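Side-chain contacts in penicillin-binding protein 2B (Streptococcus pneumoniae, PDB 2WAD), which acts as a peptidoglycan transpeptidase that forms peptide cross-links between glycan strands during peripheral cell-wall synthesis, and binds penicillin: residues A[88-93]-A[120-125]; A[114-119]-A[165-170]; A[95-100]-A[179-184]. All blocks are in the same frame, centred on the assembly; numbering follows the deposited sequence.

All three contacts lie in the region of the PBP dimerisation family and away from the active-site serine and the zinc site of Asp288, His290 and Asp292, within about 14 Å of one another between centres. Helix 90-100 serves interactions 1 and 3, helix 113-121 serves interactions 1 and 2, and helix 169-182 serves interactions 2 and 3, so each pair of contacts shares one helix. Interaction 3 is buried and wholly apolar. Interaction 1 is partly buried, setting an alanine pair beside a threonine hydroxyl where a helix start meets a bend. Interaction 2 is a surface contact built on two tyrosines and two leucines. Tyr120 CD1 touches Tyr167 OH, joining interactions 1 and 2.

Interaction 1 (A[88-93]-A[120-125]); sequences MTATDL and YLADPE
Ala90 and Thr91, in the first turn of a helix opened by a capping box, pack against Ala122 and Pro124 at the bend between helix 113-121 and helix 124-131. The chains come closest at Ala90 and Ala122, whose CA atoms are 5.1 Å apart, a short spacing at which both residues are alanines. Ala90 CB meets Ala122 CB at 3.7 Å, methyl against methyl. One residue on, Thr91 has chi1 at -60°, which places OG1 beside its own backbone N and turns it to Pro124, 3.8 Å from CD. The threonine and proline side chains cross at roughly a right angle, and the same OG1 is 3.4 Å from Ala122 O. Within residues 88-93, the capping box is reciprocal. Asp92 N donates to Thr89 OG1 at 3.0 Å. Thr89 N in turn reaches Asp92 OD2 from above the carboxylate plane, 44° out of it. Helix 124-131 has its own cap, since Asp123 OD1 accepts from Glu125 N on its anti side. The chemistry implies that close methyl packing joins the first turn of helix 90-100 to the bend that precedes helix 124-131, while each helix start is capped by a side chain of its own segment.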
loop_
_atom_site.group_PDB
_atom_site.type_symbol
_atom_site.label_atom_id
_atom_site.label_comp_id
_atom_site.label_asym_id
_atom_site.label_seq_id
_atom_site.Cartn_x
_atom_site.Cartn_y
_atom_site.Cartn_z
ATOM N N MET A 88 28.565 -34.723 8.880
ATOM C CA MET A 88 28.250 -35.258 7.551
ATOM C C MET A 88 29.194 -34.785 6.453
ATOM O O MET A 88 29.276 -33.602 6.182
ATOM C CB MET A 88 26.813 -34.907 7.176
ATOM C CG MET A 88 25.802 -35.741 7.939
ATOM S SD MET A 88 24.183 -35.005 7.882
ATOM C CE MET A 88 23.204 -36.318 8.612
ATOM N N THR A 89 29.922 -35.706 5.835
ATOM C CA THR A 89 30.736 -35.357 4.675
ATOM C C THR A 89 29.790 -35.118 3.495
ATOM O O THR A 89 28.576 -35.310 3.621
ATOM C CB THR A 89 31.744 -36.460 4.312
ATOM O OG1 THR A 89 31.052 -37.700 4.110
ATOM C CG2 THR A 89 32.811 -36.638 5.401
ATOM N N ALA A 90 30.338 -34.690 2.358
ATOM C CA ALA A 90 29.539 -34.521 1.147
ATOM C C ALA A 90 29.098 -35.908 0.645
ATOM O O ALA A 90 28.034 -36.070 0.048
ATOM C CB ALA A 90 30.350 -33.799 0.085
ATOM N N THR A 91 29.950 -36.892 0.900
ATOM C CA THR A 91 29.672 -38.276 0.595
ATOM C C THR A 91 28.535 -38.873 1.446
ATOM O O THR A 91 27.638 -39.529 0.913
ATOM C CB THR A 91 30.971 -39.068 0.641
ATOM O OG1 THR A 91 31.851 -38.505 -0.342
ATOM C CG2 THR A 91 30.749 -40.549 0.317
ATOM N N ASP A 92 28.551 -38.629 2.754
ATOM C CA ASP A 92 27.401 -38.950 3.601
ATOM C C ASP A 92 26.115 -38.273 3.079
ATOM O O ASP A 92 25.009 -38.820 3.182
ATOM C CB ASP A 92 27.653 -38.555 5.066
ATOM C CG ASP A 92 28.873 -39.245 5.682
ATOM O OD1 ASP A 92 29.258 -40.344 5.247
ATOM O OD2 ASP A 92 29.472 -38.682 6.623
ATOM N N LEU A 93 26.238 -37.086 2.500
ATOM C CA LEU A 93 25.057 -36.435 1.924
ATOM C C LEU A 93 24.508 -37.125 0.669
ATOM O O LEU A 93 23.294 -37.250 0.495
ATOM C CB LEU A 93 25.310 -34.949 1.662
ATOM C CG LEU A 93 24.851 -33.916 2.705
ATOM C CD1 LEU A 93 24.683 -34.475 4.100
ATOM C CD2 LEU A 93 25.754 -32.679 2.733
ATOM N N TYR A 120 29.858 -32.369 -7.992
ATOM C CA TYR A 120 31.018 -32.949 -8.667
ATOM C C TYR A 120 32.228 -33.031 -7.736
ATOM O O TYR A 120 32.975 -34.015 -7.748
ATOM C CB TYR A 120 31.341 -32.136 -9.926
ATOM C CG TYR A 120 32.604 -32.572 -10.630
ATOM C CD1 TYR A 120 32.664 -33.786 -11.300
ATOM C CD2 TYR A 120 33.742 -31.769 -10.620
ATOM C CE1 TYR A 120 33.820 -34.198 -11.933
ATOM C CE2 TYR A 120 34.910 -32.175 -11.252
ATOM C CZ TYR A 120 34.937 -33.383 -11.907
ATOM O OH TYR A 120 36.092 -33.781 -12.532
ATOM N N LEU A 121 32.409 -31.986 -6.932
ATOM C CA LEU A 121 33.535 -31.897 -6.012
ATOM C C LEU A 121 33.344 -32.771 -4.773
ATOM O O LEU A 121 34.286 -33.015 -4.020
ATOM C CB LEU A 121 33.769 -30.442 -5.595
ATOM C CG LEU A 121 34.143 -29.431 -6.683
ATOM C CD1 LEU A 121 34.345 -28.065 -6.070
ATOM C CD2 LEU A 121 35.372 -29.869 -7.471
ATOM N N ALA A 122 32.119 -33.247 -4.580
ATOM C CA ALA A 122 31.771 -34.080 -3.441
ATOM C C ALA A 122 32.653 -35.310 -3.314
ATOM O O ALA A 122 32.850 -35.812 -2.216
ATOM C CB ALA A 122 30.314 -34.492 -3.522
ATOM N N ASP A 123 33.163 -35.821 -4.428
ATOM C CA ASP A 123 34.098 -36.931 -4.347
ATOM C C ASP A 123 35.423 -36.410 -3.781
ATOM O O ASP A 123 36.014 -35.499 -4.353
ATOM C CB ASP A 123 34.284 -37.565 -5.727
ATOM C CG ASP A 123 35.055 -38.869 -5.673
ATOM O OD1 ASP A 123 35.893 -39.020 -4.759
ATOM O OD2 ASP A 123 34.846 -39.743 -6.547
ATOM N N PRO A 124 35.884 -36.968 -2.649
ATOM C CA PRO A 124 37.115 -36.528 -1.967
ATOM C C PRO A 124 38.353 -36.490 -2.862
ATOM O O PRO A 124 39.111 -35.513 -2.840
ATOM C CB PRO A 124 37.316 -37.582 -0.870
ATOM C CG PRO A 124 35.957 -38.166 -0.636
ATOM C CD PRO A 124 35.234 -38.095 -1.953
ATOM N N GLU A 125 38.553 -37.560 -3.625
ATOM C CA GLU A 125 39.662 -37.682 -4.561
ATOM C C GLU A 125 39.535 -36.597 -5.628
ATOM O O GLU A 125 40.468 -35.818 -5.831
ATOM C CB GLU A 125 39.641 -39.080 -5.183
ATOM C CG GLU A 125 40.801 -39.456 -6.103
ATOM C CD GLU A 125 40.431 -40.608 -7.044
ATOM O OE1 GLU A 125 39.330 -40.559 -7.646
ATOM O OE2 GLU A 125 41.230 -41.564 -7.190
#

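Interaction 2 (A[114-119]-A[165-170]); sequences RQLADY and LNYTED
Tyr119 and Tyr167 supply the aromatic part of this contact between helix 113-121 and the loop leading into helix 169-182. They form an offset edge-to-face pair: the ring centroids are 5.6 Å apart, the planes stand at 85°, and the edge of Tyr119 is directed at the face of Tyr167. The touching edge is CD2 and CE2, with Tyr119 CE2 4.0 Å from Tyr167 CE1. In return, Tyr167 OH sits in the plane of the Tyr119 ring, 3.6 Å from Tyr119 CD2. Tyr119 takes this position with CG anti to the backbone N (chi1 179°), its ring extending from the helix toward the loop.

The aliphatic part is carried by Leu116, one turn earlier. Its CD2 branch lies 3.8 Å from Tyr167 CD2, and the two side chains run past each other in opposite directions. Leu165 adds a looser touch, its CD1 coming to 4.0 Å from Leu116 O.

The ionic and hydrogen-bonded ends lead elsewhere. Tyr119 OH is hydrogen-bonded to Glu174 of helix 169-182, and Arg114 NE makes a salt bridge to Asp118 OD1 at 3.3 Å within its own helix.

Among the neighbouring helices, both tyrosines also touch Ile175 of helix 169-182, while Arg114 forms a second salt bridge to Asp158 of helix 150-159, so helix 113-121 packs on both helices.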
loop_
_atom_site.group_PDB
_atom_site.type_symbol
_atom_site.label_atom_id
_atom_site.label_comp_id
_atom_site.label_asym_id
_atom_site.label_seq_id
_atom_site.Cartn_x
_atom_site.Cartn_y
_atom_site.Cartn_z
ATOM N N ARG A 114 26.652 -23.934 -10.024
ATOM C CA ARG A 114 27.303 -24.039 -8.721
ATOM C C ARG A 114 26.845 -25.320 -8.009
ATOM O O ARG A 114 27.654 -26.030 -7.405
ATOM C CB ARG A 114 27.058 -22.783 -7.884
ATOM C CG ARG A 114 27.391 -22.888 -6.397
ATOM C CD ARG A 114 28.887 -23.046 -6.104
ATOM N NE ARG A 114 29.122 -23.254 -4.672
ATOM C CZ ARG A 114 29.952 -22.548 -3.907
ATOM N NH1 ARG A 114 30.691 -21.571 -4.422
ATOM N NH2 ARG A 114 30.058 -22.834 -2.613
ATOM N N GLN A 115 25.557 -25.637 -8.106
ATOM C CA GLN A 115 25.064 -26.931 -7.629
ATOM C C GLN A 115 25.738 -28.102 -8.339
ATOM O O GLN A 115 26.089 -29.103 -7.706
ATOM C CB GLN A 115 23.539 -27.014 -7.739
ATOM C CG GLN A 115 22.842 -26.036 -6.807
ATOM C CD GLN A 115 21.355 -25.901 -7.081
ATOM O OE1 GLN A 115 20.846 -26.367 -8.100
ATOM N NE2 GLN A 115 20.652 -25.251 -6.163
ATOM N N LEU A 116 25.953 -27.971 -9.645
ATOM C CA LEU A 116 26.633 -29.022 -10.401
ATOM C C LEU A 116 28.117 -29.166 -10.034
ATOM O O LEU A 116 28.679 -30.254 -10.093
ATOM C CB LEU A 116 26.452 -28.810 -11.904
ATOM C CG LEU A 116 25.081 -29.152 -12.496
ATOM C CD1 LEU A 116 24.824 -28.349 -13.771
ATOM C CD2 LEU A 116 25.014 -30.651 -12.774
ATOM N N ALA A 117 28.751 -28.067 -9.643
ATOM C CA ALA A 117 30.165 -28.091 -9.280
ATOM C C ALA A 117 30.344 -28.633 -7.863
ATOM O O ALA A 117 31.307 -29.346 -7.574
ATOM C CB ALA A 117 30.766 -26.705 -9.404
ATOM N N ASP A 118 29.395 -28.286 -6.999
ATOM C CA ASP A 118 29.312 -28.815 -5.646
ATOM C C ASP A 118 29.205 -30.333 -5.623
ATOM O O ASP A 118 30.032 -31.006 -5.003
ATOM C CB ASP A 118 28.132 -28.189 -4.909
ATOM C CG ASP A 118 28.469 -26.833 -4.325
ATOM O OD1 ASP A 118 29.654 -26.444 -4.341
ATOM O OD2 ASP A 118 27.545 -26.167 -3.828
ATOM N N TYR A 119 28.197 -30.868 -6.312
ATOM C CA TYR A 119 28.021 -32.317 -6.422
ATOM C C TYR A 119 29.268 -32.988 -6.977
ATOM O O TYR A 119 29.698 -34.042 -6.506
ATOM C CB TYR A 119 26.826 -32.636 -7.323
ATOM C CG TYR A 119 26.600 -34.117 -7.515
ATOM C CD1 TYR A 119 25.867 -34.850 -6.591
ATOM C CD2 TYR A 119 27.116 -34.784 -8.616
ATOM C CE1 TYR A 119 25.657 -36.207 -6.758
ATOM C CE2 TYR A 119 26.897 -36.135 -8.799
ATOM C CZ TYR A 119 26.172 -36.839 -7.862
ATOM O OH TYR A 119 25.951 -38.187 -8.017
ATOM N N LEU A 165 29.234 -31.127 -17.803
ATOM C CA LEU A 165 29.494 -32.526 -17.465
ATOM C C LEU A 165 28.321 -33.352 -17.991
ATOM O O LEU A 165 27.308 -32.796 -18.412
ATOM C CB LEU A 165 29.595 -32.679 -15.938
ATOM C CG LEU A 165 30.345 -31.626 -15.103
ATOM C CD1 LEU A 165 29.576 -31.169 -13.874
ATOM C CD2 LEU A 165 31.728 -32.094 -14.691
ATOM N N ASN A 166 28.432 -34.675 -17.958
ATOM C CA ASN A 166 27.365 -35.514 -18.499
ATOM C C ASN A 166 26.616 -36.385 -17.483
ATOM O O ASN A 166 27.147 -37.381 -16.994
ATOM C CB ASN A 166 27.896 -36.357 -19.654
ATOM C CG ASN A 166 26.831 -37.240 -20.252
ATOM O OD1 ASN A 166 25.710 -36.796 -20.506
ATOM N ND2 ASN A 166 27.168 -38.507 -20.461
ATOM N N TYR A 167 25.376 -36.011 -17.177
ATOM C CA TYR A 167 24.605 -36.655 -16.111
ATOM C C TYR A 167 23.289 -37.244 -16.625
ATOM O O TYR A 167 22.438 -36.510 -17.127
ATOM C CB TYR A 167 24.339 -35.661 -14.962
ATOM C CG TYR A 167 25.553 -35.400 -14.092
ATOM C CD1 TYR A 167 26.251 -36.451 -13.509
ATOM C CD2 TYR A 167 26.005 -34.108 -13.857
ATOM C CE1 TYR A 167 27.364 -36.224 -12.723
ATOM C CE2 TYR A 167 27.129 -33.869 -13.070
ATOM C CZ TYR A 167 27.803 -34.933 -12.511
ATOM O OH TYR A 167 28.906 -34.718 -11.722
ATOM N N THR A 168 23.120 -38.559 -16.500
ATOM C CA THR A 168 21.858 -39.180 -16.892
ATOM C C THR A 168 20.767 -38.469 -16.122
ATOM O O THR A 168 21.064 -37.740 -15.172
ATOM C CB THR A 168 21.767 -40.678 -16.547
ATOM O OG1 THR A 168 21.744 -40.851 -15.125
ATOM C CG2 THR A 168 22.915 -41.465 -17.164
ATOM N N GLU A 169 19.522 -38.684 -16.535
ATOM C CA GLU A 169 18.388 -37.949 -15.989
ATOM C C GLU A 169 18.069 -38.358 -14.552
ATOM O O GLU A 169 17.615 -37.539 -13.747
ATOM C CB GLU A 169 17.154 -38.113 -16.888
ATOM C CG GLU A 169 17.293 -37.533 -18.298
ATOM C CD GLU A 169 17.591 -36.040 -18.303
ATOM O OE1 GLU A 169 16.802 -35.265 -17.717
ATOM O OE2 GLU A 169 18.620 -35.643 -18.896
ATOM N N ASP A 170 18.314 -39.627 -14.238
ATOM C CA ASP A 170 18.195 -40.138 -12.870
ATOM C C ASP A 170 19.264 -39.537 -11.950
ATOM O O ASP A 170 18.977 -39.129 -10.825
ATOM C CB ASP A 170 18.306 -41.667 -12.850
ATOM C CG ASP A 170 17.033 -42.360 -13.303
ATOM O OD1 ASP A 170 16.060 -41.669 -13.700
ATOM O OD2 ASP A 170 17.018 -43.612 -13.256
#

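Interaction 3 (A[95-100]-A[179-184]); sequences EIAKKL and SQLNAV. Unlike the reference sequence in segment 95-100: Ile96 (reference Thr).
No flat group takes part where Ile96 and Ala97 meet Leu181: the three touching side chains are all aliphatic, so there is no ring or amide face to cover and no edge to approach. An aromatic neighbour, Phe82 of strand 72-83, touches Leu181 from outside the two segments. Across the segments a single methyl makes every close approach. Leu181 CD1 lies 3.9 Å from Ile96 CG2 and 4.0 Å from Ala97 CB, and it also comes to 3.9 Å from Ala97 N on the helix backbone. Ile96 presents its short branch, CG2 being the one anti to the backbone N, and its side chain runs obliquely to that of Leu181. The backbones are nearest where Ala97 sits opposite Leu181, with CA atoms 7.6 Å apart. On helix 90-100, the exposed Lys98 and Glu95 form a long salt bridge, Lys98 NZ to Glu95 OE1 3.4 Å, and Lys99 makes one with Glu211. Leu93 and Ile192 extend the apolar surroundings of Leu181. A leucine lodged against isoleucine and alanine in this way is typical of a buried helix-helix interface, here joining helices 90-100 and 169-182 beside strand 72-83.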
loop_
_atom_site.group_PDB
_atom_site.type_symbol
_atom_site.label_atom_id
_atom_site.label_comp_id
_atom_site.label_asym_id
_atom_site.label_seq_id
_atom_site.Cartn_x
_atom_site.Cartn_y
_atom_site.Cartn_z
ATOM N N GLU A 95 24.894 -40.299 -0.086
ATOM C CA GLU A 95 24.271 -41.556 0.335
ATOM C C GLU A 95 22.858 -41.348 0.867
ATOM O O GLU A 95 21.970 -42.149 0.576
ATOM C CB GLU A 95 25.105 -42.324 1.368
ATOM C CG GLU A 95 26.553 -42.613 0.987
ATOM C CD GLU A 95 26.710 -43.567 -0.187
ATOM O OE1 GLU A 95 25.855 -44.453 -0.365
ATOM O OE2 GLU A 95 27.710 -43.446 -0.927
ATOM N N ILE A 96 22.641 -40.269 1.619
ATOM C CA ILE A 96 21.309 -39.930 2.100
ATOM C C ILE A 96 20.355 -39.496 0.974
ATOM O O ILE A 96 19.156 -39.840 0.990
ATOM C CB ILE A 96 21.387 -38.878 3.217
ATOM C CG1 ILE A 96 22.020 -39.494 4.459
ATOM C CG2 ILE A 96 20.016 -38.269 3.548
ATOM C CD1 ILE A 96 22.406 -38.429 5.477
ATOM N N ALA A 97 20.882 -38.752 0.002
ATOM C CA ALA A 97 20.061 -38.252 -1.107
ATOM C C ALA A 97 19.489 -39.416 -1.903
ATOM O O ALA A 97 18.300 -39.427 -2.178
ATOM C CB ALA A 97 20.870 -37.354 -2.028
ATOM N N LYS A 98 20.324 -40.398 -2.229
ATOM C CA LYS A 98 19.905 -41.517 -3.069
ATOM C C LYS A 98 19.117 -42.647 -2.400
ATOM O O LYS A 98 18.399 -43.363 -3.094
ATOM C CB LYS A 98 21.071 -42.073 -3.889
ATOM C CG LYS A 98 22.071 -42.855 -3.110
ATOM C CD LYS A 98 23.440 -42.659 -3.727
ATOM C CE LYS A 98 23.973 -43.938 -4.311
ATOM N NZ LYS A 98 25.286 -44.306 -3.677
ATOM N N LYS A 99 19.247 -42.811 -1.083
ATOM C CA LYS A 99 18.271 -43.582 -0.303
ATOM C C LYS A 99 16.897 -42.886 -0.343
ATOM O O LYS A 99 15.847 -43.530 -0.374
ATOM C CB LYS A 99 18.702 -43.735 1.162
ATOM C CG LYS A 99 19.763 -44.780 1.448
ATOM C CD LYS A 99 19.154 -46.169 1.629
ATOM C CE LYS A 99 18.715 -46.432 3.057
ATOM N NZ LYS A 99 18.394 -47.893 3.185
ATOM N N LEU A 100 16.914 -41.561 -0.329
ATOM C CA LEU A 100 15.678 -40.785 -0.296
ATOM C C LEU A 100 14.958 -40.828 -1.639
ATOM O O LEU A 100 13.727 -40.795 -1.700
ATOM C CB LEU A 100 15.961 -39.329 0.095
ATOM C CG LEU A 100 14.698 -38.486 0.289
ATOM C CD1 LEU A 100 13.843 -39.110 1.372
ATOM C CD2 LEU A 100 15.012 -37.031 0.632
ATOM N N SER A 179 21.655 -31.111 -3.379
ATOM C CA SER A 179 21.673 -29.648 -3.280
ATOM C C SER A 179 20.786 -29.181 -2.122
ATOM O O SER A 179 21.170 -28.334 -1.311
ATOM C CB SER A 179 21.265 -28.984 -4.606
ATOM O OG SER A 179 21.806 -29.678 -5.722
ATOM N N GLN A 180 19.592 -29.755 -2.032
ATOM C CA GLN A 180 18.681 -29.470 -0.930
ATOM C C GLN A 180 19.320 -29.763 0.432
ATOM O O GLN A 180 19.249 -28.931 1.331
ATOM C CB GLN A 180 17.413 -30.309 -1.094
ATOM C CG GLN A 180 16.629 -30.036 -2.365
ATOM C CD GLN A 180 15.855 -28.750 -2.267
ATOM O OE1 GLN A 180 15.029 -28.574 -1.367
ATOM N NE2 GLN A 180 16.131 -27.829 -3.183
ATOM N N LEU A 181 19.925 -30.941 0.599
ATOM C CA LEU A 181 20.543 -31.297 1.881
ATOM C C LEU A 181 21.743 -30.403 2.205
ATOM O O LEU A 181 21.862 -29.886 3.322
ATOM C CB LEU A 181 20.940 -32.779 1.933
ATOM C CG LEU A 181 19.864 -33.812 1.577
ATOM C CD1 LEU A 181 20.499 -35.145 1.327
ATOM C CD2 LEU A 181 18.773 -33.913 2.633
ATOM N N ASN A 182 22.624 -30.229 1.224
ATOM C CA ASN A 182 23.800 -29.370 1.366
ATOM C C ASN A 182 23.481 -27.935 1.778
ATOM O O ASN A 182 24.267 -27.303 2.476
ATOM C CB ASN A 182 24.613 -29.343 0.073
ATOM C CG ASN A 182 26.085 -29.149 0.325
ATOM O OD1 ASN A 182 26.635 -29.677 1.293
ATOM N ND2 ASN A 182 26.743 -28.412 -0.558
ATOM N N ALA A 183 22.328 -27.431 1.348
ATOM C CA ALA A 183 21.940 -26.058 1.620
ATOM C C ALA A 183 21.613 -25.778 3.088
ATOM O O ALA A 183 21.470 -24.625 3.483
ATOM C CB ALA A 183 20.752 -25.690 0.741
ATOM N N VAL A 184 21.483 -26.822 3.898
ATOM C CA VAL A 184 21.028 -26.679 5.283
ATOM C C VAL A 184 22.220 -26.415 6.199
ATOM O O VAL A 184 23.223 -27.115 6.107
ATOM C CB VAL A 184 20.328 -27.982 5.734
ATOM C CG1 VAL A 184 19.885 -27.911 7.199
ATOM C CG2 VAL A 184 19.157 -28.284 4.806
#